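Local structure of ABC-type transport system, molybdenum-specific extracellular solute-binding protein (Clostridium difficile, 4KD5) at residues D79-L84 with P195-K200; K86-L91 with T184-H189. The protein probably binds molybdate or tungstate outside the cell and hands it to an ABC transporter, as a solute-binding protein of the ModA family. One frame throughout, in Å; residues are numbered along the deposited sequence.

Contact 1 (D79-L84 with P195-K200)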
loop_
_atom_site.group_PDB
_atom_site.type_symbol
_atom_site.label_atom_id
_atom_site.label_comp_id
_atom_site.label_asym_id
_atom_site.label_seq_id
_atom_site.Cartn_x
_atom_site.Cartn_y
_atom_site.Cartn_z
ATOM N N ASP A 79 14.475 2.183 -2.972
ATOM C CA ASP A 79 14.404 0.819 -2.459
ATOM C C ASP A 79 13.591 -0.128 -3.347
ATOM O O ASP A 79 13.543 -1.330 -3.093
ATOM C CB ASP A 79 13.871 0.801 -1.023
ATOM C CG ASP A 79 12.878 1.913 -0.753
ATOM O OD1 ASP A 79 11.804 1.627 -0.177
ATOM O OD2 ASP A 79 13.175 3.075 -1.104
ATOM N N THR A 80 12.965 0.411 -4.392
ATOM C CA THR A 80 12.236 -0.415 -5.353
ATOM C C THR A 80 13.094 -0.759 -6.561
ATOM O O THR A 80 12.637 -1.451 -7.467
ATOM C CB THR A 80 10.936 0.253 -5.837
ATOM O OG1 THR A 80 11.250 1.394 -6.645
ATOM C CG2 THR A 80 10.089 0.680 -4.656
HETATM N N MSE A 81 14.329 -0.264 -6.585
HETATM C CA MSE A 81 15.226 -0.561 -7.700
HETATM C C MSE A 81 15.656 -2.024 -7.662
HETATM O O MSE A 81 16.302 -2.470 -6.708
HETATM C CB MSE A 81 16.453 0.355 -7.688
HETATM C CG MSE A 81 16.112 1.821 -7.919
HETATM SE SE MSE A 81 17.582 3.048 -7.571
HETATM C CE MSE A 81 18.636 2.712 -9.164
ATOM N N LYS A 82 15.290 -2.766 -8.704
ATOM C CA LYS A 82 15.607 -4.189 -8.800
ATOM C C LYS A 82 15.885 -4.604 -10.234
ATOM O O LYS A 82 15.484 -3.920 -11.178
ATOM C CB LYS A 82 14.451 -5.035 -8.252
ATOM C CG LYS A 82 14.574 -5.402 -6.788
ATOM C CD LYS A 82 13.529 -4.694 -5.945
ATOM C CE LYS A 82 13.928 -4.716 -4.476
ATOM N NZ LYS A 82 12.878 -4.124 -3.599
ATOM N N ASP A 83 16.557 -5.738 -10.388
ATOM C CA ASP A 83 16.733 -6.339 -11.696
ATOM C C ASP A 83 15.574 -7.288 -11.958
ATOM O O ASP A 83 15.434 -8.304 -11.279
ATOM C CB ASP A 83 18.072 -7.075 -11.768
ATOM C CG ASP A 83 19.253 -6.133 -11.723
ATOM O OD1 ASP A 83 19.085 -4.970 -12.129
ATOM O OD2 ASP A 83 20.340 -6.556 -11.274
ATOM N N LEU A 84 14.728 -6.930 -12.921
ATOM C CA LEU A 84 13.549 -7.723 -13.240
ATOM C C LEU A 84 13.940 -9.039 -13.911
ATOM O O LEU A 84 13.857 -10.108 -13.298
ATOM C CB LEU A 84 12.608 -6.916 -14.133
ATOM C CG LEU A 84 11.273 -7.551 -14.492
ATOM C CD1 LEU A 84 10.667 -8.134 -13.238
ATOM C CD2 LEU A 84 10.347 -6.523 -15.122
ATOM N N PRO A 195 16.343 -3.472 -15.622
ATOM C CA PRO A 195 15.985 -3.008 -14.276
ATOM C C PRO A 195 14.578 -2.422 -14.221
ATOM O O PRO A 195 14.108 -1.855 -15.216
ATOM C CB PRO A 195 17.017 -1.912 -13.998
ATOM C CG PRO A 195 17.368 -1.380 -15.349
ATOM C CD PRO A 195 17.244 -2.534 -16.319
ATOM N N VAL A 196 13.917 -2.572 -13.073
ATOM C CA VAL A 196 12.600 -1.989 -12.859
ATOM C C VAL A 196 12.677 -1.055 -11.651
ATOM O O VAL A 196 13.486 -1.270 -10.749
ATOM C CB VAL A 196 11.525 -3.092 -12.635
ATOM C CG1 VAL A 196 11.810 -3.880 -11.367
ATOM C CG2 VAL A 196 10.121 -2.499 -12.576
ATOM N N SER A 197 11.860 -0.006 -11.640
ATOM C CA SER A 197 11.774 0.868 -10.470
ATOM C C SER A 197 10.430 1.583 -10.396
ATOM O O SER A 197 9.840 1.906 -11.426
ATOM C CB SER A 197 12.906 1.897 -10.482
ATOM O OG SER A 197 12.856 2.704 -9.320
ATOM N N VAL A 198 9.949 1.831 -9.181
ATOM C CA VAL A 198 8.771 2.671 -8.994
ATOM C C VAL A 198 9.210 4.131 -9.099
ATOM O O VAL A 198 10.263 4.503 -8.573
ATOM C CB VAL A 198 8.097 2.418 -7.632
ATOM C CG1 VAL A 198 6.941 3.381 -7.413
ATOM C CG2 VAL A 198 7.596 0.993 -7.548
ATOM N N ILE A 199 8.419 4.950 -9.784
ATOM C CA ILE A 199 8.747 6.361 -9.962
ATOM C C ILE A 199 8.356 7.171 -8.721
ATOM O O ILE A 199 7.285 6.959 -8.153
ATOM C CB ILE A 199 8.057 6.920 -11.216
ATOM C CG1 ILE A 199 8.426 6.079 -12.437
ATOM C CG2 ILE A 199 8.438 8.364 -11.453
ATOM C CD1 ILE A 199 9.916 6.004 -12.694
ATOM N N LYS A 200 9.225 8.092 -8.304
ATOM C CA LYS A 200 9.030 8.867 -7.075
ATOM C C LYS A 200 7.789 9.756 -7.122
ATOM O O LYS A 200 7.037 9.844 -6.152
ATOM C CB LYS A 200 10.273 9.718 -6.804
ATOM C CG LYS A 200 10.263 10.459 -5.480
ATOM C CD LYS A 200 10.427 9.502 -4.316
ATOM C CE LYS A 200 11.407 10.058 -3.294
ATOM N NZ LYS A 200 12.710 10.421 -3.918
#

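Contact 2 (K86-L91 with T184-H189)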
loop_
_atom_site.group_PDB
_atom_site.type_symbol
_atom_site.label_atom_id
_atom_site.label_comp_id
_atom_site.label_asym_id
_atom_site.label_seq_id
_atom_site.Cartn_x
_atom_site.Cartn_y
_atom_site.Cartn_z
ATOM N N LYS A 86 16.826 -10.771 -17.147
ATOM C CA LYS A 86 18.020 -10.554 -17.940
ATOM C C LYS A 86 17.908 -11.373 -19.214
ATOM O O LYS A 86 17.134 -12.329 -19.274
ATOM C CB LYS A 86 19.278 -10.931 -17.155
ATOM C CG LYS A 86 19.358 -12.403 -16.777
ATOM C CD LYS A 86 20.579 -12.721 -15.903
ATOM C CE LYS A 86 21.380 -11.486 -15.506
ATOM N NZ LYS A 86 20.860 -10.809 -14.282
ATOM N N ASN A 87 18.662 -10.993 -20.238
ATOM C CA ASN A 87 18.647 -11.747 -21.480
ATOM C C ASN A 87 19.912 -12.575 -21.620
ATOM O O ASN A 87 20.866 -12.395 -20.862
ATOM C CB ASN A 87 18.490 -10.808 -22.676
ATOM C CG ASN A 87 17.390 -11.247 -23.616
ATOM O OD1 ASN A 87 17.181 -12.443 -23.831
ATOM N ND2 ASN A 87 16.670 -10.279 -24.175
ATOM N N ASP A 88 19.912 -13.493 -22.578
ATOM C CA ASP A 88 21.107 -14.264 -22.882
ATOM C C ASP A 88 21.538 -14.022 -24.317
ATOM O O ASP A 88 20.699 -13.895 -25.207
ATOM C CB ASP A 88 20.867 -15.757 -22.644
ATOM C CG ASP A 88 21.385 -16.223 -21.298
ATOM O OD1 ASP A 88 22.386 -15.651 -20.824
ATOM O OD2 ASP A 88 20.795 -17.156 -20.716
ATOM N N LEU A 89 22.849 -13.941 -24.534
ATOM C CA LEU A 89 23.390 -13.812 -25.882
ATOM C C LEU A 89 23.589 -15.223 -26.419
ATOM O O LEU A 89 24.338 -16.016 -25.836
ATOM C CB LEU A 89 24.727 -13.075 -25.862
ATOM C CG LEU A 89 25.110 -12.134 -27.007
ATOM C CD1 LEU A 89 26.488 -12.462 -27.530
ATOM C CD2 LEU A 89 24.112 -12.174 -28.139
ATOM N N VAL A 90 22.913 -15.547 -27.516
ATOM C CA VAL A 90 22.963 -16.907 -28.039
ATOM C C VAL A 90 23.513 -16.996 -29.456
ATOM O O VAL A 90 23.502 -16.016 -30.206
ATOM C CB VAL A 90 21.585 -17.602 -27.966
ATOM C CG1 VAL A 90 21.118 -17.706 -26.530
ATOM C CG2 VAL A 90 20.560 -16.845 -28.802
ATOM N N LEU A 91 24.001 -18.184 -29.802
ATOM C CA LEU A 91 24.478 -18.477 -31.148
ATOM C C LEU A 91 23.397 -19.240 -31.916
ATOM O O LEU A 91 22.960 -20.313 -31.492
ATOM C CB LEU A 91 25.756 -19.313 -31.085
ATOM C CG LEU A 91 26.387 -19.760 -32.406
ATOM C CD1 LEU A 91 26.868 -18.570 -33.216
ATOM C CD2 LEU A 91 27.534 -20.732 -32.162
ATOM N N THR A 184 25.982 -18.368 -25.059
ATOM C CA THR A 184 27.293 -17.896 -24.625
ATOM C C THR A 184 27.367 -17.909 -23.107
ATOM O O THR A 184 26.370 -17.649 -22.432
ATOM C CB THR A 184 27.624 -16.480 -25.159
ATOM O OG1 THR A 184 26.770 -15.510 -24.543
ATOM C CG2 THR A 184 27.456 -16.423 -26.670
ATOM N N ASP A 185 28.542 -18.194 -22.579
ATOM C CA ASP A 185 28.753 -18.181 -21.152
ATOM C C ASP A 185 28.542 -16.768 -20.639
ATOM O O ASP A 185 29.000 -15.810 -21.233
ATOM C CB ASP A 185 30.175 -18.637 -20.849
ATOM C CG ASP A 185 30.330 -19.176 -19.455
ATOM O OD1 ASP A 185 29.581 -18.750 -18.560
ATOM O OD2 ASP A 185 31.210 -20.028 -19.246
ATOM N N GLU A 186 27.856 -16.649 -19.518
ATOM C CA GLU A 186 27.563 -15.343 -18.935
ATOM C C GLU A 186 28.817 -14.621 -18.443
ATOM O O GLU A 186 28.852 -13.392 -18.399
ATOM C CB GLU A 186 26.550 -15.491 -17.795
ATOM C CG GLU A 186 25.181 -15.993 -18.231
ATOM C CD GLU A 186 24.068 -15.022 -17.876
ATOM O OE1 GLU A 186 22.885 -15.375 -18.066
ATOM O OE2 GLU A 186 24.379 -13.906 -17.410
ATOM N N LYS A 187 29.839 -15.392 -18.079
ATOM C CA LYS A 187 31.113 -14.847 -17.605
ATOM C C LYS A 187 31.826 -14.010 -18.664
ATOM O O LYS A 187 32.727 -13.233 -18.351
ATOM C CB LYS A 187 32.058 -15.985 -17.201
ATOM C CG LYS A 187 31.580 -16.898 -16.080
ATOM C CD LYS A 187 32.451 -18.161 -16.026
ATOM C CE LYS A 187 32.175 -19.017 -14.793
ATOM N NZ LYS A 187 32.780 -18.451 -13.555
ATOM N N THR A 188 31.420 -14.181 -19.918
ATOM C CA THR A 188 32.150 -13.628 -21.058
ATOM C C THR A 188 31.668 -12.251 -21.531
ATOM O O THR A 188 32.201 -11.715 -22.504
ATOM C CB THR A 188 32.133 -14.604 -22.250
ATOM O OG1 THR A 188 30.788 -14.775 -22.709
ATOM C CG2 THR A 188 32.689 -15.955 -21.838
ATOM N N HIS A 189 30.664 -11.690 -20.856
ATOM C CA HIS A 189 30.135 -10.372 -21.223
ATOM C C HIS A 189 29.411 -9.667 -20.074
ATOM O O HIS A 189 29.015 -10.299 -19.094
ATOM C CB HIS A 189 29.200 -10.482 -22.437
ATOM C CG HIS A 189 27.943 -11.211 -22.166
ATOM N ND1 HIS A 189 27.843 -12.619 -22.245
ATOM C CD2 HIS A 189 26.700 -10.804 -21.818
ATOM C CE1 HIS A 189 26.630 -12.973 -21.956
ATOM N NE2 HIS A 189 25.899 -11.920 -21.689
HETATM O O HOH W 1 23.441 -11.524 -18.899
#

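Contact 1 (D79-L84 with P195-K200)
T80 presents its OG1 to the backbone N-H of V198 on the partner strand. This OG1 sits between the backbone N and the carbonyl carbon (chi1 69°) and accepts the amide N-H, with V198 N 2.9 Å from T80 OG1. The same oxygen is hydrogen-bonded to V77 O just upstream, so two bonds grip it in this buried spot. T80 CG2, anti to the carbonyl carbon, lies against the isopropyl group of V198, the two side chains crossing at about a right angle with T80 CG2 and V198 CG2 3.8 Å apart. S197 swings OG anti to its own N (chi1 -177°), which brings it alongside CG of M81, a selenomethionine here, with M81 CG 3.7 Å from S197 OG. Strand 82-94 here pairs antiparallel with strand 193-198, inside the mixed sheet of an alpha/beta periplasmic-binding-protein fold. K82 and V196 form the hydrogen-bonded pair: K82 N to V196 O is 3.1 Å and V196 N to K82 O 2.8 Å, both nearly along the C=O axes. The next pair, D83 with P195, is non-hydrogen-bonded, and P195 CA comes within 3.3 Å of K82 O as a CA-H...O contact. The face bearing V196 continues into L84, whose CB meets V196 CG1 at 4.2 Å, and L58 and I60 of strand 58-60 extend this apolar patch. The long K82 chain leads away from the partner strand, its outer part extended, and K82 NZ donates to D79 O at 2.9 Å, in the carbonyl plane.

Contact 2 (K86-L91 with T184-H189)
The imidazole of H189 carries E186 O over one face, 4.0 Å above the ring plane and offset toward the rim, with T188 OG1 at its edge, in plane; L89 CB approaches the ring obliquely. In this alpha/beta solute-binding fold, strand 82-94 is met here by the loop after strand 178-183, whose residues 186-188 make a 3-10 turn. The carboxylates of D88 and E186 are turned 79° apart and meet tip to tip, D88 OD1 and E186 OE1 lying 2.8 Å apart. They are two acceptors of like charge, so close that one carboxylate may have a raised pKa. The E186 chain bends at chi2 (-121°) to bring its end in, and a water donates to E186 OE2 at 3.0 Å and weakly to N87 O. Against helix 122-133, L89 touches V130, while H189 touches E129 and V130; the L89 side chain is also about 4 Å from that of Y168, predicted to bind molybdate. T184 grips one carbonyl twice: T184 N lies nearly along the C=O axis of L89, 3.0 Å from L89 O, while T184 OG1 donates to L89 O at 2.8 Å from 28° above the carbonyl plane.

How the contacts relate
Strand 82-94 serves both contacts: residues 79-84 lead into it, K82 and D83 pairing with strand 193-198, and 86-91 follow after one intervening residue, met by the loop after strand 178-183. The centres of the two contacts are about 23 Å apart. Along the chain the order is 79-84, 86-91, 184-189, 195-200, so contact 2 falls between the halves of contact 1. The strand, interrupted by a bulge or short loop, runs from the part of the sheet near strand 58-60 to the part near strands 164-168 and 178-183, a crossing consistent with the two-lobed architecture of periplasmic-binding proteins. Residues predicted to bind molybdate lie near both: S43 near P195, A123 and Y168 near L89.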